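Local coordinates for type IV pilus secretin PilQ family protein (PDB 6W6M) that probably forms the gated outer-membrane channel through which the type IV competence pilus passes, as a ring of fourteen secretin subunits, at residues 334-338 and 410-414; 339-345 and 377-383; 441-445 and 498-502; 514-520 and 562-568; 529-535 and 548-553. The contacts are given in a common frame with arbitrary orientation. Residues are numbered along the deposited sequence.

Contact 1: residues 334-338 and 410-414; sequences NLEEL and SALQN
Long antiparallel strands joined by regular ladders are the general principle of the secretin barrel wall, and residues 334-338 and 410-414 give a clean example. Both segments are fully extended, their axes 4.7 Å apart and 175° from one N-to-C direction to the other. Leu335 faces Asn414 and Glu337 faces Leu412 as hydrogen-bonded pairs, whereas Glu336 with Gln413 and Leu338 with Ala411 are non-hydrogen-bonded pairs, with CA atoms 4.3 and 4.6 Å apart.

Four backbone hydrogen bonds set the register: Leu335 N to Asn414 O (3.0 Å), Asn414 N to Leu335 O (3.0 Å), Glu337 N to Leu412 O (2.9 Å) and Leu412 N to Glu337 O (3.0 Å). CA-H...O contacts fill the intervals, as from Gln413 CA to Leu335 O at 3.3 Å.

Side chains alternate: Leu335, Glu337, Leu412 and Asn414 share one face; Glu336, Leu338, Ala411 and Gln413 the other. Asn414, rotamer p, brings OD1 to 3.2 Å from Leu335 CB; Leu338, rotamer m, sets CD2 3.8 Å from Ala411 CB.

Strand 549-568 bonds to the other edge of 334-338, while Gln413 and Asn414 extend the sheet by pairing with a strand of a neighbouring subunit.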
# COMPACT_ATOMS: atom_id res chain seq x y z
N ASN A 334 2.16 40.07 -49.24
CA ASN A 334 3.08 40.82 -50.07
C ASN A 334 4.38 41.10 -49.33
O ASN A 334 4.38 41.33 -48.12
CB ASN A 334 2.48 42.15 -50.51
CG ASN A 334 1.38 41.98 -51.52
OD1 ASN A 334 1.32 40.97 -52.22
ND2 ASN A 334 0.50 42.96 -51.60
N LEU A 335 5.49 41.13 -50.07
CA LEU A 335 6.80 41.36 -49.47
C LEU A 335 7.71 42.07 -50.46
O LEU A 335 7.63 41.79 -51.66
CB LEU A 335 7.41 40.04 -49.03
CG LEU A 335 8.70 40.06 -48.22
CD1 LEU A 335 8.71 38.91 -47.26
CD2 LEU A 335 9.87 39.96 -49.14
N GLU A 336 8.57 42.98 -49.97
CA GLU A 336 9.53 43.68 -50.81
C GLU A 336 10.77 44.09 -50.03
O GLU A 336 10.68 44.60 -48.91
CB GLU A 336 8.90 44.90 -51.43
CG GLU A 336 9.80 45.64 -52.36
CD GLU A 336 9.11 46.82 -52.99
OE1 GLU A 336 7.93 47.05 -52.64
OE2 GLU A 336 9.73 47.50 -53.82
N GLU A 337 11.94 43.90 -50.64
CA GLU A 337 13.21 44.24 -50.00
C GLU A 337 14.25 44.80 -50.98
O GLU A 337 14.41 44.31 -52.09
CB GLU A 337 13.78 43.01 -49.30
CG GLU A 337 14.95 43.30 -48.38
CD GLU A 337 15.48 42.06 -47.70
OE1 GLU A 337 15.15 40.95 -48.16
OE2 GLU A 337 16.21 42.19 -46.70
N LEU A 338 14.95 45.85 -50.54
CA LEU A 338 15.99 46.50 -51.33
C LEU A 338 17.29 46.62 -50.54
O LEU A 338 17.28 46.98 -49.37
CB LEU A 338 15.56 47.90 -51.76
CG LEU A 338 14.38 48.11 -52.71
CD1 LEU A 338 14.08 49.57 -52.85
CD2 LEU A 338 14.63 47.51 -54.06
N SER A 410 20.72 44.94 -54.98
CA SER A 410 19.94 43.71 -54.93
C SER A 410 18.52 44.02 -54.49
O SER A 410 18.27 44.99 -53.78
CB SER A 410 20.57 42.68 -54.00
OG SER A 410 20.58 43.15 -52.67
N ALA A 411 17.59 43.16 -54.91
CA ALA A 411 16.17 43.43 -54.74
C ALA A 411 15.40 42.13 -54.68
O ALA A 411 15.89 41.06 -55.06
CB ALA A 411 15.65 44.31 -55.87
N LEU A 412 14.16 42.23 -54.19
CA LEU A 412 13.22 41.11 -54.20
C LEU A 412 11.81 41.63 -53.98
O LEU A 412 11.62 42.61 -53.27
CB LEU A 412 13.56 40.08 -53.11
CG LEU A 412 12.61 38.89 -52.96
CD1 LEU A 412 12.61 38.06 -54.22
CD2 LEU A 412 13.01 38.05 -51.78
N GLN A 413 10.82 41.00 -54.61
CA GLN A 413 9.41 41.37 -54.44
C GLN A 413 8.46 40.21 -54.74
O GLN A 413 8.36 39.80 -55.89
CB GLN A 413 9.05 42.55 -55.34
CG GLN A 413 7.65 43.09 -55.10
CD GLN A 413 7.37 44.35 -55.88
OE1 GLN A 413 8.26 44.90 -56.53
NE2 GLN A 413 6.14 44.83 -55.81
N ASN A 414 7.77 39.66 -53.74
CA ASN A 414 6.86 38.56 -54.04
C ASN A 414 5.50 38.77 -53.41
O ASN A 414 5.27 39.72 -52.67
CB ASN A 414 7.44 37.21 -53.64
CG ASN A 414 7.49 37.01 -52.17
OD1 ASN A 414 7.69 37.96 -51.42
ND2 ASN A 414 7.33 35.78 -51.74

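Contact 2: residues 339-345 and 377-383; sequences GVRWGVM and FLNVNLA
A classic beta bulge lies where residues 377-383 pair with the long strand 320-347: Asn379 and Val380 both face Trp342. Trp342 O accepts from Val380 N (3.0 Å) and, weakly, from Asn379 N (3.1 Å), while Trp342 N donates to Val380 O (2.9 Å). Beyond the bulge the ladder is antiparallel, at 159°, with axes 4.9 Å apart. Val340 and Leu382 form a hydrogen-bonded pair (Val340 N to Leu382 O 2.9 Å, Leu382 N to Val340 O 3.0 Å), and Arg341 with Asn381 a non-hydrogen-bonded one.

Trp342 takes chi1 p, laying its five-membered ring against Val380, whose CB sits 3.9 Å from the ring centroid in a CH-pi contact. Met345, extended at chi1 and chi2, meets Phe377 in a Met-aromatic contact, SD 5.3 Å from the ring centroid. The Arg341 guanidinium forms a salt bridge with Glu408. Gly339 has Leu382 O 3.1 Å from its CA, where a CB would clash. This is a bulged antiparallel pairing, added to the beta-sheet of the secretin barrel.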
# COMPACT_ATOMS: atom_id res chain seq x y z
N GLY A 339 18.43 46.35 -51.18
CA GLY A 339 19.69 46.40 -50.46
C GLY A 339 20.85 46.79 -51.35
O GLY A 339 20.79 46.65 -52.57
N VAL A 340 21.92 47.27 -50.72
CA VAL A 340 23.07 47.83 -51.43
C VAL A 340 24.38 47.44 -50.75
O VAL A 340 24.49 47.42 -49.52
CB VAL A 340 22.97 49.37 -51.54
CG1 VAL A 340 24.21 49.93 -52.16
CG2 VAL A 340 21.79 49.76 -52.38
N ARG A 341 25.39 47.17 -51.56
CA ARG A 341 26.68 46.72 -51.05
C ARG A 341 27.77 47.42 -51.87
O ARG A 341 27.90 47.13 -53.06
CB ARG A 341 26.79 45.21 -51.18
CG ARG A 341 27.42 44.51 -50.02
CD ARG A 341 26.94 43.09 -49.94
NE ARG A 341 27.15 42.36 -51.18
CZ ARG A 341 27.98 41.34 -51.31
NH1 ARG A 341 28.67 40.91 -50.27
NH2 ARG A 341 28.11 40.73 -52.49
N TRP A 342 28.53 48.32 -51.27
CA TRP A 342 29.59 48.96 -52.05
C TRP A 342 30.84 49.19 -51.23
O TRP A 342 30.82 49.23 -50.00
CB TRP A 342 29.14 50.29 -52.68
CG TRP A 342 28.79 51.39 -51.74
CD1 TRP A 342 27.54 51.77 -51.37
CD2 TRP A 342 29.69 52.30 -51.10
NE1 TRP A 342 27.61 52.84 -50.53
CE2 TRP A 342 28.92 53.18 -50.35
CE3 TRP A 342 31.08 52.44 -51.09
CZ2 TRP A 342 29.48 54.20 -49.58
CZ3 TRP A 342 31.64 53.45 -50.34
CH2 TRP A 342 30.84 54.32 -49.59
N GLY A 343 31.95 49.35 -51.95
CA GLY A 343 33.25 49.51 -51.33
C GLY A 343 34.22 50.28 -52.20
O GLY A 343 34.06 50.35 -53.42
N VAL A 344 35.24 50.85 -51.56
CA VAL A 344 36.27 51.62 -52.25
C VAL A 344 37.63 51.24 -51.68
O VAL A 344 37.74 50.70 -50.58
CB VAL A 344 36.04 53.14 -52.12
CG1 VAL A 344 37.19 53.90 -52.74
CG2 VAL A 344 34.75 53.54 -52.78
N MET A 345 38.67 51.51 -52.46
CA MET A 345 40.02 51.18 -52.02
C MET A 345 41.00 52.00 -52.84
O MET A 345 41.08 51.83 -54.05
CB MET A 345 40.28 49.69 -52.21
CG MET A 345 41.61 49.21 -51.74
SD MET A 345 41.75 47.42 -51.90
CE MET A 345 40.81 46.86 -50.50
N PHE A 377 37.01 44.61 -47.01
CA PHE A 377 37.04 45.53 -48.13
C PHE A 377 35.85 46.47 -48.12
O PHE A 377 36.01 47.67 -48.37
CB PHE A 377 37.10 44.73 -49.44
CG PHE A 377 36.83 45.55 -50.67
CD1 PHE A 377 37.70 46.54 -51.07
CD2 PHE A 377 35.71 45.31 -51.44
CE1 PHE A 377 37.45 47.28 -52.20
CE2 PHE A 377 35.46 46.05 -52.56
CZ PHE A 377 36.33 47.04 -52.94
N LEU A 378 34.66 45.97 -47.81
CA LEU A 378 33.42 46.69 -48.09
C LEU A 378 33.20 47.83 -47.10
O LEU A 378 33.44 47.68 -45.90
CB LEU A 378 32.23 45.72 -48.06
CG LEU A 378 32.20 44.64 -49.13
CD1 LEU A 378 31.06 43.67 -48.89
CD2 LEU A 378 32.09 45.24 -50.52
N ASN A 379 32.75 48.97 -47.62
CA ASN A 379 32.39 50.11 -46.79
C ASN A 379 30.98 49.97 -46.26
O ASN A 379 30.74 50.02 -45.05
CB ASN A 379 32.53 51.41 -47.58
CG ASN A 379 33.91 51.99 -47.52
OD1 ASN A 379 34.10 53.13 -47.12
ND2 ASN A 379 34.89 51.21 -47.91
N VAL A 380 30.02 49.81 -47.16
CA VAL A 380 28.61 49.70 -46.81
C VAL A 380 28.15 48.31 -47.21
O VAL A 380 28.27 47.93 -48.37
CB VAL A 380 27.78 50.79 -47.50
CG1 VAL A 380 26.31 50.53 -47.29
CG2 VAL A 380 28.16 52.14 -46.97
N ASN A 381 27.60 47.57 -46.25
CA ASN A 381 27.23 46.16 -46.43
C ASN A 381 25.80 45.96 -45.96
O ASN A 381 25.57 45.51 -44.84
CB ASN A 381 28.21 45.28 -45.67
CG ASN A 381 28.08 43.82 -46.03
OD1 ASN A 381 27.73 43.48 -47.15
ND2 ASN A 381 28.35 42.96 -45.07
N LEU A 382 24.82 46.24 -46.82
CA LEU A 382 23.41 46.19 -46.49
C LEU A 382 22.66 45.41 -47.55
O LEU A 382 21.68 45.88 -48.14
CB LEU A 382 22.85 47.60 -46.34
CG LEU A 382 23.50 48.42 -45.22
CD1 LEU A 382 22.94 49.81 -45.17
CD2 LEU A 382 23.32 47.74 -43.89
N ALA A 383 23.14 44.21 -47.85
CA ALA A 383 22.56 43.41 -48.91
C ALA A 383 21.19 42.87 -48.52
O ALA A 383 20.94 42.52 -47.36
CB ALA A 383 23.48 42.24 -49.26

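Contact 3: residues 441-445 and 498-502; sequences EIPYL and AVSID
No backbone ladder joins residues 441-445 and 498-502, whose strands run at 140° and stay 8.2 Å apart at closest; side chains of the first reach side chains and one carbonyl of the second. With chi1 -80° (m) and chi2 -88°, the Tyr444 ring extends across the gap and Tyr444 OH donates a short hydrogen bond to Val499 O (2.5 Å), which lies at the ring edge, near its plane. The same OH comes within 3.6 Å of Ile501 CD1 (rotamer m, t). Ile442, m at both chi1 and chi2, points toward the other strand and sets CG2 4.2 Å from CB of Val499, which has chi1 t. Ser500 turns away, its OG bonded to Glu489 O. Within the chain, 434-444 and 496-513 are the outermost strands of a four-stranded antiparallel sheet, with 456-471 and 475-493 between them; it probably belongs to the inner, gate-bearing layer of the double-walled barrel, as in related secretins, and Glu441, Ile501 and Asp502 carry it on into neighbouring subunits.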
# COMPACT_ATOMS: atom_id res chain seq x y z
N GLU A 441 -6.03 10.24 -36.14
CA GLU A 441 -6.00 10.01 -34.70
C GLU A 441 -4.55 9.83 -34.26
O GLU A 441 -3.89 8.89 -34.69
CB GLU A 441 -6.83 8.80 -34.31
CG GLU A 441 -8.27 8.90 -34.68
CD GLU A 441 -9.06 7.72 -34.18
OE1 GLU A 441 -8.42 6.75 -33.71
OE2 GLU A 441 -10.31 7.76 -34.24
N ILE A 442 -4.08 10.72 -33.41
CA ILE A 442 -2.67 10.73 -32.99
C ILE A 442 -2.53 9.92 -31.71
O ILE A 442 -3.25 10.17 -30.74
CB ILE A 442 -2.18 12.16 -32.81
CG1 ILE A 442 -2.37 12.96 -34.09
CG2 ILE A 442 -0.72 12.19 -32.44
CD1 ILE A 442 -1.66 12.38 -35.26
N PRO A 443 -1.63 8.92 -31.73
CA PRO A 443 -1.39 8.12 -30.54
C PRO A 443 -0.51 8.93 -29.61
O PRO A 443 0.60 9.30 -29.98
CB PRO A 443 -0.59 6.93 -31.08
CG PRO A 443 0.11 7.48 -32.27
CD PRO A 443 -0.83 8.48 -32.87
N TYR A 444 -0.95 9.19 -28.38
CA TYR A 444 -0.11 9.93 -27.44
C TYR A 444 0.47 9.00 -26.39
O TYR A 444 -0.18 8.03 -26.00
CB TYR A 444 -0.85 11.12 -26.83
CG TYR A 444 -0.88 12.30 -27.76
CD1 TYR A 444 0.14 13.24 -27.76
CD2 TYR A 444 -1.92 12.47 -28.67
CE1 TYR A 444 0.13 14.31 -28.62
CE2 TYR A 444 -1.94 13.54 -29.53
CZ TYR A 444 -0.92 14.46 -29.50
OH TYR A 444 -0.94 15.53 -30.36
N LEU A 445 1.66 9.30 -25.90
CA LEU A 445 2.29 8.39 -24.95
C LEU A 445 1.85 8.57 -23.51
O LEU A 445 2.30 9.48 -22.81
CB LEU A 445 3.82 8.48 -25.03
CG LEU A 445 4.58 7.60 -24.05
CD1 LEU A 445 4.05 6.17 -24.06
CD2 LEU A 445 6.08 7.61 -24.34
N ALA A 498 6.84 14.95 -28.98
CA ALA A 498 5.44 14.64 -29.20
C ALA A 498 4.93 15.55 -30.31
O ALA A 498 5.63 16.45 -30.77
CB ALA A 498 4.64 14.78 -27.90
N VAL A 499 3.69 15.32 -30.74
CA VAL A 499 3.11 16.00 -31.89
C VAL A 499 2.10 17.02 -31.39
O VAL A 499 1.30 16.71 -30.50
CB VAL A 499 2.44 15.00 -32.85
CG1 VAL A 499 2.04 15.68 -34.13
CG2 VAL A 499 3.37 13.85 -33.14
N SER A 500 2.13 18.22 -31.95
CA SER A 500 1.17 19.26 -31.62
C SER A 500 0.08 19.36 -32.68
O SER A 500 0.20 18.80 -33.77
CB SER A 500 1.88 20.60 -31.44
OG SER A 500 2.47 21.03 -32.65
N ILE A 501 -0.99 20.06 -32.35
CA ILE A 501 -2.19 20.13 -33.19
C ILE A 501 -2.57 21.58 -33.41
O ILE A 501 -2.49 22.39 -32.48
CB ILE A 501 -3.35 19.34 -32.54
CG1 ILE A 501 -3.01 17.85 -32.50
CG2 ILE A 501 -4.65 19.56 -33.28
CD1 ILE A 501 -3.94 17.03 -31.67
N ASP A 502 -2.99 21.91 -34.63
CA ASP A 502 -3.49 23.24 -34.98
C ASP A 502 -5.00 23.20 -35.16
O ASP A 502 -5.50 22.40 -35.95
CB ASP A 502 -2.84 23.74 -36.26
CG ASP A 502 -1.40 24.10 -36.08
OD1 ASP A 502 -0.95 24.23 -34.93
OD2 ASP A 502 -0.69 24.25 -37.09

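Contact 4: residues 514-520 and 562-568; sequences NGETVVL and IFVTPKV
Backbone pairing is regular at one end of this contact and gives way to a loop at the other. Strand 518-520 runs antiparallel to strand 562-568, with axes 4.7 Å apart at closest and a wide angle of 133° between their directions, in the antiparallel sheet that forms a barrel wall of the secretin domain. Val518 and Val564 make a hydrogen-bonded pair (Val518 N to Val564 O 3.2 Å, Val564 N to Val518 O 3.1 Å); Val519 and Phe563 follow as a non-hydrogen-bonded pair, and Leu520 N donates to Ile562 O at 2.9 Å. Ahead of the strand, residues 514-517 keep alongside as a loop, with Thr517 CA 4.5 Å from Thr565 CA and Gly515 CA 5.1 Å from Lys567 CA.

Branched aliphatic side chains pack on one face: Val518 CG2 (chi1 m) meets Val564 CG1 (chi1 p) at 3.7 Å, while Leu520, rotamer m, t, puts CG 3.8 Å from Val564 CG1 and CD1 4.0 Å from Ile562 CG2. Val510 and Val512 of strand 496-513 also pack against this face. Phe563 points to the opposite face with Val519, CD2 4.3 Å from Val519 CB, and strand 320-347 bonds to the far edge of 562-568. Where the ladder loosens, a side chain joins the backbone bonding: Thr517, chi1 t, donates from OG1 to Val564 O at 3.3 Å, the carbonyl that also receives Val518 N.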
# COMPACT_ATOMS: atom_id res chain seq x y z
N ASN A 514 -36.22 28.20 -41.74
CA ASN A 514 -36.19 26.84 -42.27
C ASN A 514 -35.11 26.64 -43.33
O ASN A 514 -34.24 25.79 -43.16
CB ASN A 514 -37.54 26.45 -42.85
CG ASN A 514 -37.64 24.97 -43.16
OD1 ASN A 514 -37.03 24.14 -42.49
ND2 ASN A 514 -38.41 24.63 -44.17
N GLY A 515 -35.13 27.40 -44.42
CA GLY A 515 -34.23 27.07 -45.50
C GLY A 515 -33.24 28.14 -45.93
O GLY A 515 -32.98 28.28 -47.12
N GLU A 516 -32.69 28.90 -44.99
CA GLU A 516 -31.73 29.94 -45.32
C GLU A 516 -30.47 29.83 -44.47
O GLU A 516 -30.40 29.03 -43.53
CB GLU A 516 -32.33 31.32 -45.16
CG GLU A 516 -32.75 31.68 -43.77
CD GLU A 516 -33.44 33.02 -43.76
OE1 GLU A 516 -33.28 33.78 -44.74
OE2 GLU A 516 -34.14 33.33 -42.77
N THR A 517 -29.47 30.62 -44.84
CA THR A 517 -28.15 30.55 -44.23
C THR A 517 -27.94 31.69 -43.23
O THR A 517 -28.46 32.79 -43.38
CB THR A 517 -27.06 30.63 -45.30
OG1 THR A 517 -25.79 30.35 -44.70
CG2 THR A 517 -26.99 31.99 -45.92
N VAL A 518 -27.14 31.40 -42.21
CA VAL A 518 -26.67 32.40 -41.26
C VAL A 518 -25.17 32.21 -41.10
O VAL A 518 -24.66 31.11 -41.29
CB VAL A 518 -27.38 32.29 -39.89
CG1 VAL A 518 -28.84 32.58 -40.02
CG2 VAL A 518 -27.17 30.95 -39.27
N VAL A 519 -24.47 33.29 -40.78
CA VAL A 519 -23.05 33.18 -40.46
C VAL A 519 -22.90 33.06 -38.95
O VAL A 519 -23.40 33.89 -38.19
CB VAL A 519 -22.26 34.37 -41.03
CG1 VAL A 519 -22.70 35.66 -40.42
CG2 VAL A 519 -20.76 34.17 -40.87
N LEU A 520 -22.24 32.00 -38.51
CA LEU A 520 -22.10 31.72 -37.09
C LEU A 520 -20.99 32.55 -36.47
O LEU A 520 -21.10 33.00 -35.33
CB LEU A 520 -21.83 30.24 -36.86
CG LEU A 520 -22.91 29.23 -37.23
CD1 LEU A 520 -22.37 27.83 -37.06
CD2 LEU A 520 -24.11 29.44 -36.37
N ILE A 562 -17.72 31.04 -41.14
CA ILE A 562 -18.45 29.79 -40.98
C ILE A 562 -19.94 30.03 -41.19
O ILE A 562 -20.53 30.90 -40.54
CB ILE A 562 -18.19 29.16 -39.60
CG1 ILE A 562 -16.73 28.73 -39.48
CG2 ILE A 562 -19.09 27.97 -39.38
CD1 ILE A 562 -16.29 28.35 -38.11
N PHE A 563 -20.55 29.27 -42.10
CA PHE A 563 -21.97 29.34 -42.42
C PHE A 563 -22.67 28.04 -42.05
O PHE A 563 -22.05 26.98 -41.99
CB PHE A 563 -22.23 29.58 -43.91
CG PHE A 563 -21.58 30.80 -44.46
CD1 PHE A 563 -20.29 30.75 -44.94
CD2 PHE A 563 -22.27 31.98 -44.55
CE1 PHE A 563 -19.69 31.87 -45.46
CE2 PHE A 563 -21.68 33.10 -45.07
CZ PHE A 563 -20.39 33.04 -45.53
N VAL A 564 -23.99 28.11 -41.86
CA VAL A 564 -24.81 26.92 -41.66
C VAL A 564 -26.17 27.15 -42.29
O VAL A 564 -26.68 28.28 -42.32
CB VAL A 564 -24.93 26.54 -40.17
CG1 VAL A 564 -25.62 27.62 -39.38
CG2 VAL A 564 -25.66 25.25 -40.02
N THR A 565 -26.76 26.08 -42.82
CA THR A 565 -28.09 26.15 -43.42
C THR A 565 -28.86 24.84 -43.23
O THR A 565 -28.47 23.81 -43.77
CB THR A 565 -28.00 26.50 -44.91
OG1 THR A 565 -29.29 26.35 -45.52
CG2 THR A 565 -27.01 25.64 -45.62
N PRO A 566 -29.94 24.86 -42.46
CA PRO A 566 -30.75 23.65 -42.27
C PRO A 566 -31.92 23.60 -43.26
O PRO A 566 -32.15 24.53 -44.03
CB PRO A 566 -31.25 23.81 -40.84
CG PRO A 566 -31.40 25.26 -40.69
CD PRO A 566 -30.35 25.92 -41.54
N LYS A 567 -32.59 22.45 -43.28
CA LYS A 567 -33.71 22.20 -44.18
C LYS A 567 -34.52 20.99 -43.72
O LYS A 567 -33.95 19.97 -43.35
CB LYS A 567 -33.21 21.94 -45.61
CG LYS A 567 -34.28 21.99 -46.68
CD LYS A 567 -34.94 23.36 -46.73
CE LYS A 567 -35.96 23.44 -47.85
NZ LYS A 567 -36.66 24.75 -47.87
N VAL A 568 -35.84 21.11 -43.75
CA VAL A 568 -36.72 20.02 -43.34
C VAL A 568 -37.07 19.21 -44.57
O VAL A 568 -37.55 19.76 -45.57
CB VAL A 568 -37.98 20.54 -42.64
CG1 VAL A 568 -38.92 19.40 -42.34
CG2 VAL A 568 -37.62 21.26 -41.36

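Contact 5: residues 529-535 and 548-553; sequences NNSVDKV and FRRTYE
Residues 529-535 and 548-553 form the two sides of a long antiparallel hairpin, closed by a connection of 12 residues. The strands are extended, with axes 4.7 Å apart and directions 173° apart. Phe548 opens the second segment, its O accepting from Val535 N (3.1 Å) and its CB lying 4.2 Å from Val535 CG2. Arg549 is a non-hydrogen-bonded partner of Lys534, their CB atoms 3.6 Å apart; both take chi1 p and their ends lead away, with Lys534 NZ in a salt bridge to Asp540. Arg550 is held by both backbone and side chain: its N and O bond to Asp533 O (2.9 Å) and Asp533 N (3.0 Å), and its NH2 forms a salt bridge with Asp533 OD2 (3.1 Å). Asp533 takes chi1 p for this, while Arg550 NH1 donates to Ala383 O. Thr551 and Val532 return to a non-hydrogen-bonded pair, CG2 to CG2 4.2 Å. Tyr552 restores the bonded step through Ser531 (Tyr552 N to Ser531 O 2.9 Å, Ser531 N to Tyr552 O 3.0 Å). Glu553 ends the run opposite Asn530, CG 3.5 Å from Asn530 OD1. In the sheet, strand 320-347 bonds to 549-553 through Leu338 and Glu336, and the outer edge of 529-534 pairs with a strand of a neighbouring subunit, so the barrel wall continues from chain to chain.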
# COMPACT_ATOMS: atom_id res chain seq x y z
N ASN A 529 4.38 45.48 -41.63
CA ASN A 529 5.71 45.71 -41.05
C ASN A 529 6.56 46.54 -41.99
O ASN A 529 6.54 46.33 -43.21
CB ASN A 529 6.45 44.40 -40.78
CG ASN A 529 5.87 43.63 -39.65
OD1 ASN A 529 5.20 44.19 -38.78
ND2 ASN A 529 6.09 42.33 -39.65
N ASN A 530 7.35 47.44 -41.42
CA ASN A 530 8.30 48.25 -42.17
C ASN A 530 9.61 48.32 -41.41
O ASN A 530 9.63 48.29 -40.18
CB ASN A 530 7.77 49.67 -42.39
CG ASN A 530 6.63 49.71 -43.38
OD1 ASN A 530 6.83 50.01 -44.55
ND2 ASN A 530 5.43 49.40 -42.92
N SER A 531 10.72 48.43 -42.14
CA SER A 531 12.01 48.54 -41.46
C SER A 531 13.03 49.17 -42.38
O SER A 531 12.97 49.00 -43.60
CB SER A 531 12.50 47.17 -40.98
OG SER A 531 13.77 47.28 -40.37
N VAL A 532 13.98 49.90 -41.79
CA VAL A 532 15.06 50.56 -42.52
C VAL A 532 16.33 50.48 -41.68
O VAL A 532 16.28 50.65 -40.46
CB VAL A 532 14.74 52.04 -42.82
CG1 VAL A 532 15.91 52.72 -43.46
CG2 VAL A 532 13.55 52.16 -43.72
N ASP A 533 17.46 50.22 -42.32
CA ASP A 533 18.73 50.50 -41.66
C ASP A 533 19.64 51.24 -42.62
O ASP A 533 19.79 50.84 -43.77
CB ASP A 533 19.42 49.25 -41.13
CG ASP A 533 19.75 48.28 -42.21
OD1 ASP A 533 19.39 48.53 -43.36
OD2 ASP A 533 20.40 47.26 -41.90
N LYS A 534 20.25 52.33 -42.15
CA LYS A 534 20.88 53.26 -43.06
C LYS A 534 22.14 53.85 -42.44
O LYS A 534 22.55 53.49 -41.34
CB LYS A 534 19.92 54.38 -43.45
CG LYS A 534 19.26 55.08 -42.31
CD LYS A 534 18.60 56.34 -42.81
CE LYS A 534 17.57 56.86 -41.86
NZ LYS A 534 16.55 57.69 -42.56
N VAL A 535 22.77 54.73 -43.20
CA VAL A 535 23.93 55.48 -42.71
C VAL A 535 23.45 56.79 -42.11
O VAL A 535 22.63 57.48 -42.74
CB VAL A 535 24.93 55.71 -43.84
CG1 VAL A 535 26.07 56.58 -43.38
CG2 VAL A 535 25.46 54.38 -44.32
N PHE A 548 22.56 54.15 -49.62
CA PHE A 548 23.08 54.11 -48.26
C PHE A 548 22.08 53.49 -47.29
O PHE A 548 22.08 53.81 -46.11
CB PHE A 548 23.44 55.51 -47.77
CG PHE A 548 24.54 56.16 -48.54
CD1 PHE A 548 25.86 55.88 -48.23
CD2 PHE A 548 24.27 57.07 -49.55
CE1 PHE A 548 26.88 56.49 -48.93
CE2 PHE A 548 25.29 57.67 -50.24
CZ PHE A 548 26.59 57.38 -49.93
N ARG A 549 21.23 52.58 -47.75
CA ARG A 549 20.18 52.09 -46.86
C ARG A 549 19.62 50.78 -47.39
O ARG A 549 19.62 50.52 -48.59
CB ARG A 549 19.06 53.12 -46.72
CG ARG A 549 18.19 53.22 -47.93
CD ARG A 549 17.38 54.47 -47.90
NE ARG A 549 16.56 54.59 -49.09
CZ ARG A 549 16.01 55.72 -49.50
NH1 ARG A 549 16.20 56.84 -48.83
NH2 ARG A 549 15.27 55.73 -50.60
N ARG A 550 19.13 49.96 -46.46
CA ARG A 550 18.34 48.78 -46.79
C ARG A 550 16.94 48.98 -46.26
O ARG A 550 16.76 49.46 -45.13
CB ARG A 550 18.95 47.50 -46.22
CG ARG A 550 18.07 46.30 -46.41
CD ARG A 550 18.79 45.03 -46.06
NE ARG A 550 19.32 45.06 -44.71
CZ ARG A 550 20.21 44.21 -44.24
NH1 ARG A 550 20.69 43.26 -45.01
NH2 ARG A 550 20.63 44.32 -42.99
N THR A 551 15.95 48.61 -47.07
CA THR A 551 14.54 48.83 -46.81
C THR A 551 13.77 47.51 -46.93
O THR A 551 13.99 46.73 -47.86
CB THR A 551 13.98 49.87 -47.78
OG1 THR A 551 14.16 49.41 -49.12
CG2 THR A 551 14.65 51.21 -47.61
N TYR A 552 12.86 47.28 -45.98
CA TYR A 552 12.09 46.05 -45.91
C TYR A 552 10.64 46.38 -45.64
O TYR A 552 10.36 47.25 -44.82
CB TYR A 552 12.65 45.15 -44.81
CG TYR A 552 11.87 43.88 -44.58
CD1 TYR A 552 11.99 42.80 -45.44
CD2 TYR A 552 11.00 43.77 -43.52
CE1 TYR A 552 11.29 41.65 -45.24
CE2 TYR A 552 10.29 42.62 -43.31
CZ TYR A 552 10.43 41.56 -44.17
OH TYR A 552 9.71 40.42 -43.96
N GLU A 553 9.72 45.70 -46.32
CA GLU A 553 8.30 45.97 -46.13
C GLU A 553 7.46 44.72 -46.37
O GLU A 553 7.66 44.01 -47.36
CB GLU A 553 7.84 47.07 -47.04
CG GLU A 553 6.41 47.44 -46.85
CD GLU A 553 5.99 48.57 -47.74
OE1 GLU A 553 6.83 49.04 -48.54
OE2 GLU A 553 4.83 49.01 -47.64

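How the contacts relate
Four of the five contacts are ladders in one antiparallel sheet, whereas contact 3 belongs to a second sheet and is the fully buried one, held by a tyrosine hydroxyl on a main-chain carbonyl and by aliphatic packing. Contacts 1 and 5 are surface ladders, about 12 Å apart between centres and joined by Glu336 N to Glu553 O (3.0 Å); contact 5 adds the Asp533-Arg550 salt bridge, contact 1 the apolar Leu338-Ala411 touch. Contacts 2 and 4 are partly buried. Contact 2 continues strand 320-347 from contact 1, adding aromatic packing; Ala383 O ties it to Arg550 NH1 of contact 5 at 2.5 Å. Contacts 4 and 5 hold the same two strands, with centres about 49 Å apart.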